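PDB 4R4K: uncharacterized protein from Bacteroides caccae, which is of unknown function but adopts a cystatin-like fold and belongs to a family of the NTF2 clan. Local coordinates for residues Y27-F32 / K115-D120. Residues are numbered along the deposited sequence; the frame is centred on the assembly and turned at random.
Sequences YTRIKF and KWYVVD. With ACT (acetate ion), chain E.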
ATOM      1  N   TYR A  27      -1.258 -11.713   1.204  1.00 17.99           N
ATOM      2  CA  TYR A  27      -1.959 -11.866  -0.064  1.00 20.39           C
ATOM      3  C   TYR A  27      -3.423 -12.293   0.105  1.00 21.97           C
ATOM      4  O   TYR A  27      -4.310 -11.850  -0.646  1.00 20.43           O
ATOM      5  CB  TYR A  27      -1.262 -12.869  -0.971  1.00 20.38           C
ATOM      6  CG  TYR A  27      -0.050 -12.349  -1.679  1.00 23.19           C
ATOM      7  CD1 TYR A  27      -0.140 -11.261  -2.539  1.00 20.46           C
ATOM      8  CD2 TYR A  27       1.178 -12.961  -1.503  1.00 22.54           C
ATOM      9  CE1 TYR A  27       0.983 -10.806  -3.221  1.00 22.36           C
ATOM     10  CE2 TYR A  27       2.298 -12.516  -2.157  1.00 24.06           C
ATOM     11  CZ  TYR A  27       2.184 -11.442  -3.017  1.00 22.23           C
ATOM     12  OH  TYR A  27       3.295 -11.001  -3.637  1.00 23.58           O
ATOM     13  N   THR A  28      -3.706 -13.079   1.125  1.00 18.34           N
ATOM     14  CA  THR A  28      -5.104 -13.520   1.373  1.00 20.28           C
ATOM     15  C   THR A  28      -6.002 -12.398   1.865  1.00 20.74           C
ATOM     16  O   THR A  28      -7.232 -12.529   1.818  1.00 20.51           O
ATOM     17  CB  THR A  28      -5.218 -14.694   2.396  1.00 22.14           C
ATOM     18  OG1 THR A  28      -4.942 -14.278   3.741  1.00 20.84           O
ATOM     19  CG2 THR A  28      -4.352 -15.890   2.002  1.00 24.84           C
ATOM     20  N   ARG A  29      -5.407 -11.303   2.358  1.00 19.11           N
ATOM     21  CA  ARG A  29      -6.169 -10.190   2.925  1.00 16.16           C
ATOM     22  C   ARG A  29      -6.155  -8.922   2.094  1.00 19.59           C
ATOM     23  O   ARG A  29      -6.319  -7.820   2.610  1.00 19.67           O
ATOM     24  CB  ARG A  29      -5.707  -9.917   4.343  1.00 17.66           C
ATOM     25  CG  ARG A  29      -5.978 -11.040   5.304  1.00 17.25           C
ATOM     26  CD  ARG A  29      -7.443 -11.477   5.324  1.00 18.59           C
ATOM     27  NE  ARG A  29      -7.682 -12.347   6.462  1.00 18.82           N
ATOM     28  CZ  ARG A  29      -7.884 -11.933   7.710  1.00 21.18           C
ATOM     29  NH1 ARG A  29      -7.946 -10.641   8.027  1.00 20.18           N
ATOM     30  NH2 ARG A  29      -8.027 -12.831   8.661  1.00 23.38           N
ATOM     31  N   ILE A  30      -5.998  -9.088   0.793  1.00 16.95           N
ATOM     32  CA  ILE A  30      -6.107  -7.985  -0.129  1.00 20.08           C
ATOM     33  C   ILE A  30      -7.176  -8.343  -1.148  1.00 21.27           C
ATOM     34  O   ILE A  30      -7.147  -9.442  -1.707  1.00 23.41           O
ATOM     35  CB  ILE A  30      -4.780  -7.703  -0.842  1.00 18.08           C
ATOM     36  CG1 ILE A  30      -3.677  -7.436   0.199  1.00 19.34           C
ATOM     37  CG2 ILE A  30      -4.974  -6.507  -1.765  1.00 21.28           C
ATOM     38  CD1 ILE A  30      -2.264  -7.491  -0.342  1.00 21.25           C
ATOM     39  N   LYS A  31      -8.138  -7.442  -1.338  1.00 22.30           N
ATOM     40  CA  LYS A  31      -9.220  -7.672  -2.298  0.50 23.13           C
ATOM     41  C   LYS A  31      -8.859  -7.107  -3.675  1.00 21.35           C
ATOM     42  O   LYS A  31      -9.055  -5.935  -3.945  1.00 20.87           O
ATOM     43  CB  LYS A  31     -10.537  -7.094  -1.779  0.50 24.45           C
ATOM     44  CG  LYS A  31     -11.116  -7.899  -0.607  0.50 27.41           C
ATOM     45  CD  LYS A  31     -12.449  -7.352  -0.119  0.50 33.42           C
ATOM     46  CE  LYS A  31     -13.269  -8.374   0.682  0.50 38.75           C
ATOM     47  NZ  LYS A  31     -13.053  -9.796   0.281  0.50 37.50           N
ATOM     48  N   PHE A  32      -8.307  -7.965  -4.527  1.00 24.36           N
ATOM     49  CA  PHE A  32      -7.918  -7.619  -5.879  1.00 24.09           C
ATOM     50  C   PHE A  32      -9.083  -7.842  -6.837  1.00 27.65           C
ATOM     51  O   PHE A  32      -9.852  -8.783  -6.649  1.00 26.65           O
ATOM     52  CB  PHE A  32      -6.741  -8.493  -6.337  1.00 24.51           C
ATOM     53  CG  PHE A  32      -5.472  -8.290  -5.546  1.00 21.13           C
ATOM     54  CD1 PHE A  32      -4.721  -7.129  -5.694  1.00 21.30           C
ATOM     55  CD2 PHE A  32      -4.987  -9.286  -4.671  1.00 23.11           C
ATOM     56  CE1 PHE A  32      -3.551  -6.947  -4.985  1.00 21.60           C
ATOM     57  CE2 PHE A  32      -3.798  -9.106  -3.956  1.00 23.69           C
ATOM     58  CZ  PHE A  32      -3.081  -7.940  -4.112  1.00 21.72           C
ATOM     59  N   LYS A 115     -13.354  -9.845   9.209  1.00 19.50           N
ATOM     60  CA  LYS A 115     -11.934  -9.862   8.853  1.00 19.58           C
ATOM     61  C   LYS A 115     -11.540  -8.544   8.202  1.00 19.28           C
ATOM     62  O   LYS A 115     -12.308  -7.942   7.469  1.00 19.01           O
ATOM     63  CB  LYS A 115     -11.644 -11.011   7.902  1.00 20.84           C
ATOM     64  CG  LYS A 115     -11.841 -12.391   8.494  1.00 25.16           C
ATOM     65  CD  LYS A 115     -11.512 -13.465   7.466  1.00 28.23           C
ATOM     66  CE  LYS A 115     -11.616 -14.859   8.040  1.00 30.76           C
ATOM     67  NZ  LYS A 115     -11.314 -15.877   7.003  1.00 30.12           N
ATOM     68  N   TRP A 116     -10.307  -8.125   8.453  1.00 18.67           N
ATOM     69  CA  TRP A 116      -9.757  -6.938   7.810  1.00 18.84           C
ATOM     70  C   TRP A 116      -9.132  -7.275   6.464  1.00 18.14           C
ATOM     71  O   TRP A 116      -8.472  -8.310   6.312  1.00 16.39           O
ATOM     72  CB  TRP A 116      -8.715  -6.290   8.703  1.00 17.23           C
ATOM     73  CG  TRP A 116      -9.298  -5.608   9.893  1.00 16.27           C
ATOM     74  CD1 TRP A 116      -9.410  -6.120  11.147  1.00 17.10           C
ATOM     75  CD2 TRP A 116      -9.782  -4.266   9.959  1.00 18.26           C
ATOM     76  NE1 TRP A 116      -9.960  -5.189  11.981  1.00 19.36           N
ATOM     77  CE2 TRP A 116     -10.190  -4.035  11.286  1.00 18.07           C
ATOM     78  CE3 TRP A 116      -9.922  -3.240   9.028  1.00 16.72           C
ATOM     79  CZ2 TRP A 116     -10.745  -2.823  11.704  1.00 21.47           C
ATOM     80  CZ3 TRP A 116     -10.449  -2.029   9.444  1.00 19.51           C
ATOM     81  CH2 TRP A 116     -10.854  -1.827  10.773  1.00 19.55           C
ATOM     82  N   TYR A 117      -9.354  -6.387   5.509  1.00 18.44           N
ATOM     83  CA  TYR A 117      -8.759  -6.466   4.193  1.00 19.21           C
ATOM     84  C   TYR A 117      -8.269  -5.103   3.739  1.00 18.11           C
ATOM     85  O   TYR A 117      -8.835  -4.062   4.104  1.00 18.78           O
ATOM     86  CB  TYR A 117      -9.779  -6.912   3.157  1.00 19.74           C
ATOM     87  CG  TYR A 117     -10.305  -8.270   3.363  1.00 19.01           C
ATOM     88  CD1 TYR A 117     -11.383  -8.463   4.194  1.00 19.86           C
ATOM     89  CD2 TYR A 117      -9.758  -9.378   2.719  1.00 21.29           C
ATOM     90  CE1 TYR A 117     -11.872  -9.721   4.387  1.00 23.90           C
ATOM     91  CE2 TYR A 117     -10.240 -10.650   2.922  1.00 22.00           C
ATOM     92  CZ  TYR A 117     -11.317 -10.797   3.754  1.00 25.66           C
ATOM     93  OH  TYR A 117     -11.808 -12.039   3.990  1.00 30.71           O
ATOM     94  N   VAL A 118      -7.244  -5.146   2.901  1.00 18.36           N
ATOM     95  CA  VAL A 118      -6.884  -3.983   2.100  1.00 18.55           C
ATOM     96  C   VAL A 118      -7.815  -3.956   0.899  1.00 18.10           C
ATOM     97  O   VAL A 118      -7.946  -4.962   0.208  1.00 18.95           O
ATOM     98  CB  VAL A 118      -5.428  -4.048   1.639  1.00 17.32           C
ATOM     99  CG1 VAL A 118      -5.153  -2.956   0.603  1.00 18.79           C
ATOM    100  CG2 VAL A 118      -4.522  -3.893   2.842  1.00 18.00           C
ATOM    101  N   VAL A 119      -8.492  -2.829   0.705  1.00 18.12           N
ATOM    102  CA  VAL A 119      -9.388  -2.655  -0.439  1.00 18.67           C
ATOM    103  C   VAL A 119      -8.904  -1.655  -1.475  1.00 20.96           C
ATOM    104  O   VAL A 119      -9.405  -1.647  -2.603  1.00 21.10           O
ATOM    105  CB  VAL A 119     -10.815  -2.290  -0.003  1.00 21.06           C
ATOM    106  CG1 VAL A 119     -11.410  -3.406   0.856  1.00 24.62           C
ATOM    107  CG2 VAL A 119     -10.862  -0.950   0.711  1.00 21.14           C
ATOM    108  N   ASP A 120      -7.932  -0.808  -1.122  1.00 19.74           N
ATOM    109  CA  ASP A 120      -7.369   0.103  -2.091  1.00 21.62           C
ATOM    110  C   ASP A 120      -5.983   0.512  -1.659  1.00 21.50           C
ATOM    111  O   ASP A 120      -5.639   0.452  -0.463  1.00 19.25           O
ATOM    112  CB  ASP A 120      -8.254   1.329  -2.288  1.00 23.51           C
ATOM    113  CG  ASP A 120      -8.093   1.958  -3.677  1.00 26.30           C
ATOM    114  OD1 ASP A 120      -7.344   1.434  -4.541  1.00 25.28           O
ATOM    115  OD2 ASP A 120      -8.729   3.011  -3.901  1.00 27.72           O
TER
HETATM  116  C   ACT E 201      -7.408 -16.899   7.830  1.00 46.73           C
HETATM  117  O   ACT E 201      -7.680 -15.851   8.434  1.00 36.71           O
HETATM  118  OXT ACT E 201      -8.305 -17.713   7.536  1.00 61.78           O
HETATM  119  CH3 ACT E 201      -5.985 -17.189   7.454  1.00 48.15           C
HETATM  120  O   HOH W   1     -10.873  -3.810  -3.430  1.00 22.51           O
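The Y117 ring lies between the side chains of K31 and R29. In one of its two conformers, K31 lays CE over the centre of one face, 4.0 Å from the centroid of the Y117 ring, with NZ in cation-pi range. The side chains of R29 and Y117 cross at about a right angle, guanidinium and ring planes 43° apart. A tyrosine suits this place: its flat face can receive a lysine's methylenes and charge, and its OH still reaches D113. R29 is bent at chi2 (-54°), which sets CD 3.8 Å from Y117 CE2; NH1 donates to a lone pair of W116 O (2.9 Å), 15° out of the guanidinium plane. NH2 forms a salt bridge with E10 and donates to an acetate ion, probably from the crystallisation liquor; K115 CB packs over one guanidinium face. An alanine in place of R29 would probably leave E10 without this charge partner and W116 O without this donor. V118 N donates a hydrogen bond to R29 O (2.8 Å) and K31 N to V118 O (2.9 Å), a single bridge fastening the segment after helix 23-28 to edge strand 116-123. I30 and V118 lie side by side, both touching F19, as the apolar side; E10 probably offsets the charge of buried R29 near that of K115.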